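Side-chain contacts in Atp-dependent DNA ligase (Psychromonas sp., PDB 4D05), which probably seals nicks in DNA at the expense of ATP, through an enzyme-adenylate intermediate, as other ATP-dependent DNA ligases do: residues 39-42 with 43-47; 103-107 with 108-112. One frame throughout, in Å; residues are numbered along the deposited sequence.

Contact 1 of 2, residues 39-42 with 43-47. With SO4 (sulfate ion), chain F.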
loop_
_atom_site.group_PDB
_atom_site.type_symbol
_atom_site.label_atom_id
_atom_site.label_comp_id
_atom_site.label_asym_id
_atom_site.label_seq_id
_atom_site.Cartn_x
_atom_site.Cartn_y
_atom_site.Cartn_z
ATOM N N LEU A 39 18.958 3.944 -10.179
ATOM C CA LEU A 39 17.661 3.817 -9.525
ATOM C C LEU A 39 16.785 5.003 -9.913
ATOM O O LEU A 39 17.231 6.156 -9.836
ATOM C CB LEU A 39 17.829 3.789 -7.993
ATOM C CG LEU A 39 18.537 2.556 -7.453
ATOM C CD1 LEU A 39 18.948 2.748 -6.008
ATOM C CD2 LEU A 39 17.633 1.338 -7.581
ATOM N N ILE A 40 15.553 4.704 -10.300
ATOM C CA ILE A 40 14.615 5.694 -10.800
ATOM C C ILE A 40 13.320 5.695 -9.994
ATOM O O ILE A 40 12.748 4.637 -9.716
ATOM C CB ILE A 40 14.287 5.426 -12.300
ATOM C CG1 ILE A 40 15.608 5.345 -13.122
ATOM C CG2 ILE A 40 13.308 6.451 -12.832
ATOM C CD1 ILE A 40 15.425 4.996 -14.509
ATOM N N SER A 41 12.834 6.887 -9.644
ATOM C CA SER A 41 11.604 7.016 -8.856
ATOM C C SER A 41 10.366 6.816 -9.710
ATOM O O SER A 41 10.443 6.819 -10.916
ATOM C CB SER A 41 11.523 8.401 -8.212
ATOM O OG SER A 41 11.121 9.379 -9.179
ATOM N N LYS A 42 9.206 6.653 -9.064
ATOM C CA LYS A 42 7.978 6.453 -9.826
ATOM C C LYS A 42 7.657 7.606 -10.768
ATOM O O LYS A 42 6.954 7.413 -11.775
ATOM C CB LYS A 42 6.766 6.275 -8.905
ATOM C CG LYS A 42 6.685 4.987 -8.229
ATOM C CD LYS A 42 5.601 5.049 -7.110
ATOM C CE LYS A 42 4.209 5.200 -7.621
ATOM N NZ LYS A 42 3.241 5.188 -6.460
ATOM N N GLN A 43 8.157 8.792 -10.423
ATOM C CA GLN A 43 7.938 9.996 -11.191
ATOM C C GLN A 43 8.978 10.191 -12.287
ATOM O O GLN A 43 8.894 11.142 -13.078
ATOM C CB GLN A 43 7.957 11.214 -10.252
ATOM C CG GLN A 43 6.997 11.140 -9.063
ATOM C CD GLN A 43 7.597 10.372 -7.861
ATOM O OE1 GLN A 43 8.825 10.325 -7.644
ATOM N NE2 GLN A 43 6.727 9.767 -7.093
ATOM N N GLY A 44 9.956 9.297 -12.348
ATOM C CA GLY A 44 10.995 9.388 -13.363
ATOM C C GLY A 44 12.274 10.098 -12.945
ATOM O O GLY A 44 13.146 10.328 -13.781
ATOM N N ASN A 45 12.418 10.426 -11.673
ATOM C CA ASN A 45 13.631 11.066 -11.190
ATOM C C ASN A 45 14.728 10.036 -10.959
ATOM O O ASN A 45 14.491 9.008 -10.337
ATOM C CB ASN A 45 13.381 11.742 -9.820
ATOM C CG ASN A 45 12.243 12.742 -9.827
ATOM O OD1 ASN A 45 11.129 12.473 -9.337
ATOM N ND2 ASN A 45 12.506 13.894 -10.355
ATOM N N ILE A 46 15.948 10.338 -11.372
ATOM C CA ILE A 46 17.059 9.464 -11.065
ATOM C C ILE A 46 17.553 9.782 -9.646
ATOM O O ILE A 46 17.952 10.917 -9.371
ATOM C CB ILE A 46 18.199 9.627 -12.081
ATOM C CG1 ILE A 46 17.707 9.317 -13.509
ATOM C CG2 ILE A 46 19.406 8.747 -11.675
ATOM C CD1 ILE A 46 18.664 9.813 -14.585
ATOM N N PHE A 47 17.446 8.811 -8.731
ATOM C CA PHE A 47 17.955 9.010 -7.364
ATOM C C PHE A 47 19.455 9.233 -7.383
ATOM O O PHE A 47 20.165 8.633 -8.205
ATOM C CB PHE A 47 17.662 7.807 -6.465
ATOM C CG PHE A 47 16.200 7.591 -6.188
ATOM C CD1 PHE A 47 15.529 8.399 -5.294
ATOM C CD2 PHE A 47 15.500 6.582 -6.821
ATOM C CE1 PHE A 47 14.175 8.201 -5.032
ATOM C CE2 PHE A 47 14.148 6.366 -6.559
ATOM C CZ PHE A 47 13.472 7.169 -5.667
HETATM S S SO4 F . 0.234 2.602 -6.335
HETATM O O1 SO4 F . 0.243 2.816 -4.884
HETATM O O2 SO4 F . 1.574 2.810 -6.918
HETATM O O3 SO4 F . -0.157 1.222 -6.648
HETATM O O4 SO4 F . -0.712 3.543 -6.957
HETATM O O HOH W 1 20.628 5.965 -9.048
#
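Leu39 and Ile40 are joined antiparallel to Phe47 and Ile46 across a type I turn from Ser41 to Gly44: Phe47 N hydrogen-bonds to Leu39 O, Ile40 and Ile46 form a non-hydrogen-bonded pair with CA atoms 4.5 Å apart, and Ser41 N hydrogen-bonds to Asn45 O at 2.8 Å. Because Gly44 N also donates to Ser41 O, Gly44 and Asn45 together face Ser41 as a G1-type beta bulge; Gly44 has a positive phi (95°), where a CB would collide with the carbonyl oxygen of Gln43.

Ser41 stitches the turn from within. Its OG lies between backbone N and carbonyl carbon (chi1 78°), which brings it to accept from Asn45 N at 3.0 Å. Gln43, bent at chi2 (85°), folds its amide back, placing OE1 2.9 Å from Ser41 OG. Against the CB of Ser41 the Phe47 ring brings its CZ, at 3.4 Å, while its CD2 lies 3.8 Å from Leu39 CB. The ring thus runs alongside the 39-41 backbone, its CE2 approaching Ser41 N. An alanine in place of Phe47 would probably open a gap beside Leu39 CB and Ser41 CB and lose the ring's packing along the 39-41 backbone. Water 1 joins Leu39 N to Phe47 O at the open end of the hairpin.

Lys42 instead leads away, its NZ donating at 2.9 Å to O2 of a sulfate ion, probably from the crystallisation liquor; Arg168 and Lys174, the latter an AMP-pocket residue, are the ion's other hydrogen-bond partners. Strand 39-40 is an outermost strand of its sheet, and Ile40 hydrogen-bonds by its backbone to Tyr33 of strand 30-34. Phe47 rests on Ile30 and Ala32 of that strand, while Leu39 packs on Phe53 and Ile54 of helix 51-54.

Contact 2 of 2, residues 103-107 with 108-112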
loop_
_atom_site.group_PDB
_atom_site.type_symbol
_atom_site.label_atom_id
_atom_site.label_comp_id
_atom_site.label_asym_id
_atom_site.label_seq_id
_atom_site.Cartn_x
_atom_site.Cartn_y
_atom_site.Cartn_z
ATOM N N SER A 103 11.635 -9.235 -17.157
ATOM C CA SER A 103 11.555 -10.687 -17.292
ATOM C C SER A 103 10.328 -11.082 -18.107
ATOM O O SER A 103 9.276 -10.427 -18.031
ATOM C CB SER A 103 11.428 -11.324 -15.925
ATOM O OG SER A 103 11.109 -12.700 -16.030
ATOM N N THR A 104 10.446 -12.187 -18.829
ATOM C CA THR A 104 9.324 -12.685 -19.629
ATOM C C THR A 104 8.790 -14.024 -19.137
ATOM O O THR A 104 8.014 -14.678 -19.840
ATOM C CB THR A 104 9.691 -12.830 -21.104
ATOM O OG1 THR A 104 10.856 -13.643 -21.228
ATOM C CG2 THR A 104 9.949 -11.415 -21.723
ATOM N N VAL A 105 9.162 -14.418 -17.934
ATOM C CA VAL A 105 8.631 -15.656 -17.363
ATOM C C VAL A 105 7.679 -15.356 -16.195
ATOM O O VAL A 105 7.469 -14.184 -15.815
ATOM C CB VAL A 105 9.752 -16.634 -16.915
ATOM C CG1 VAL A 105 10.570 -17.160 -18.145
ATOM C CG2 VAL A 105 10.671 -16.014 -15.897
ATOM N N SER A 106 7.084 -16.410 -15.651
ATOM C CA SER A 106 6.081 -16.270 -14.592
ATOM C C SER A 106 6.696 -15.770 -13.297
ATOM O O SER A 106 7.880 -15.918 -13.064
ATOM C CB SER A 106 5.489 -17.661 -14.283
ATOM O OG SER A 106 6.520 -18.486 -13.705
ATOM N N PHE A 107 5.868 -15.210 -12.416
ATOM C CA PHE A 107 6.390 -14.630 -11.182
ATOM C C PHE A 107 7.114 -15.674 -10.320
ATOM O O PHE A 107 8.083 -15.366 -9.677
ATOM C CB PHE A 107 5.266 -13.956 -10.384
ATOM C CG PHE A 107 5.772 -13.226 -9.162
ATOM C CD1 PHE A 107 6.735 -12.236 -9.282
ATOM C CD2 PHE A 107 5.309 -13.533 -7.899
ATOM C CE1 PHE A 107 7.224 -11.575 -8.162
ATOM C CE2 PHE A 107 5.790 -12.861 -6.808
ATOM C CZ PHE A 107 6.753 -11.874 -6.945
ATOM N N GLU A 108 6.637 -16.913 -10.302
ATOM C CA GLU A 108 7.312 -17.962 -9.556
ATOM C C GLU A 108 8.790 -18.103 -9.955
ATOM O O GLU A 108 9.663 -18.212 -9.102
ATOM C CB GLU A 108 6.572 -19.282 -9.725
ATOM C CG GLU A 108 7.142 -20.350 -8.865
ATOM C CD GLU A 108 6.217 -21.529 -8.813
ATOM O OE1 GLU A 108 5.254 -21.485 -7.997
ATOM O OE2 GLU A 108 6.403 -22.451 -9.643
ATOM N N GLN A 109 9.074 -18.117 -11.259
ATOM C CA GLN A 109 10.476 -18.164 -11.702
ATOM C C GLN A 109 11.209 -16.873 -11.431
ATOM O O GLN A 109 12.416 -16.877 -11.231
ATOM C CB GLN A 109 10.565 -18.524 -13.184
ATOM C CG GLN A 109 10.342 -20.011 -13.450
ATOM C CD GLN A 109 10.617 -20.419 -14.899
ATOM O OE1 GLN A 109 11.257 -19.704 -15.653
ATOM N NE2 GLN A 109 10.165 -21.606 -15.265
ATOM N N ARG A 110 10.499 -15.752 -11.442
ATOM C CA ARG A 110 11.146 -14.501 -11.113
ATOM C C ARG A 110 11.601 -14.511 -9.654
ATOM O O ARG A 110 12.664 -14.041 -9.354
ATOM C CB ARG A 110 10.242 -13.306 -11.421
ATOM C CG ARG A 110 9.896 -13.276 -12.896
ATOM C CD ARG A 110 9.238 -12.117 -13.525
ATOM N NE ARG A 110 8.175 -11.451 -12.823
ATOM C CZ ARG A 110 6.874 -11.494 -13.098
ATOM N NH1 ARG A 110 6.345 -12.345 -13.968
ATOM N NH2 ARG A 110 6.063 -10.720 -12.402
ATOM N N ILE A 111 10.790 -15.045 -8.744
ATOM C CA ILE A 111 11.216 -15.159 -7.352
ATOM C C ILE A 111 12.483 -15.995 -7.239
ATOM O O ILE A 111 13.426 -15.660 -6.535
ATOM C CB ILE A 111 10.124 -15.810 -6.499
ATOM C CG1 ILE A 111 8.896 -14.889 -6.383
ATOM C CG2 ILE A 111 10.656 -16.146 -5.131
ATOM C CD1 ILE A 111 7.711 -15.581 -5.727
ATOM N N ASN A 112 12.521 -17.113 -7.954
ATOM C CA ASN A 112 13.703 -17.957 -7.874
ATOM C C ASN A 112 14.952 -17.215 -8.351
ATOM O O ASN A 112 16.017 -17.304 -7.737
ATOM C CB ASN A 112 13.477 -19.236 -8.663
ATOM C CG ASN A 112 14.474 -20.278 -8.334
ATOM O OD1 ASN A 112 15.548 -20.299 -8.938
ATOM N ND2 ASN A 112 14.154 -21.160 -7.324
#
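Ser103 lies against the aliphatic part of the Arg110 side chain, its CB 3.3 Å and its hydroxyl OG 3.2 Å from Arg110 CD; that OG also accepts a hydrogen bond from Val105 N, an ST turn. Val105 contributes both backbone and side chain: its carbonyl O receives Arg110 NH1 at 2.8 Å, the bond lying in both the carbonyl and the guanidinium plane, and its CG2 methyl touches Gln109 CB at 3.7 Å, the two side chains crossing at about a right angle. Ser106 takes the N-cap position, and its carbonyl O starts the helical bonding by accepting from Arg110 N at 3.1 Å.

Phe107, the first helical residue, divides its contacts between two partners. Its CA sits 3.6 Å above one face of the Arg110 guanidinium, with ring and guanidinium planes 61° apart. With CG anti to the backbone N (chi1 -175°), the ring reaches Ile111 one helical turn on, whose CG1 makes a CH-pi contact 3.9 Å from the ring centroid, 20° off the normal.

The buried Arg110 is thus gripped on several sides, for its NE forms a salt bridge with Asp99 at the end of strand 94-99 and its NH1 also hydrogen-bonds to Ala162 O. Phe107 stacks on His158 of strand 154-159, and Glu108 OE1 hydrogen-bonds to Tyr22 OH, so the start of helix 107-121 is packed against strands 21-26 and 154-159.

Along the chain the two contacts come in series, neither nesting within nor crossing the other. Contact 1 closes a tight hairpin turn where the chain leaves strand 39-40, at one edge of a mixed sheet. The chain later passes through strand 94-99 of that same sheet, and contact 2 then closes the loop leading into helix 107-121. Their nearest atoms are about 15 Å apart, so they do not touch. Contact 1 ties the edge strand to strand 30-34 and helix 51-54; contact 2 joins strand 94-99 to the other mixed sheet, through 21-26 and 154-159. The side chain of Lys42 lies about 5 Å, and that of Phe107 about 7 Å, from the bound AMP.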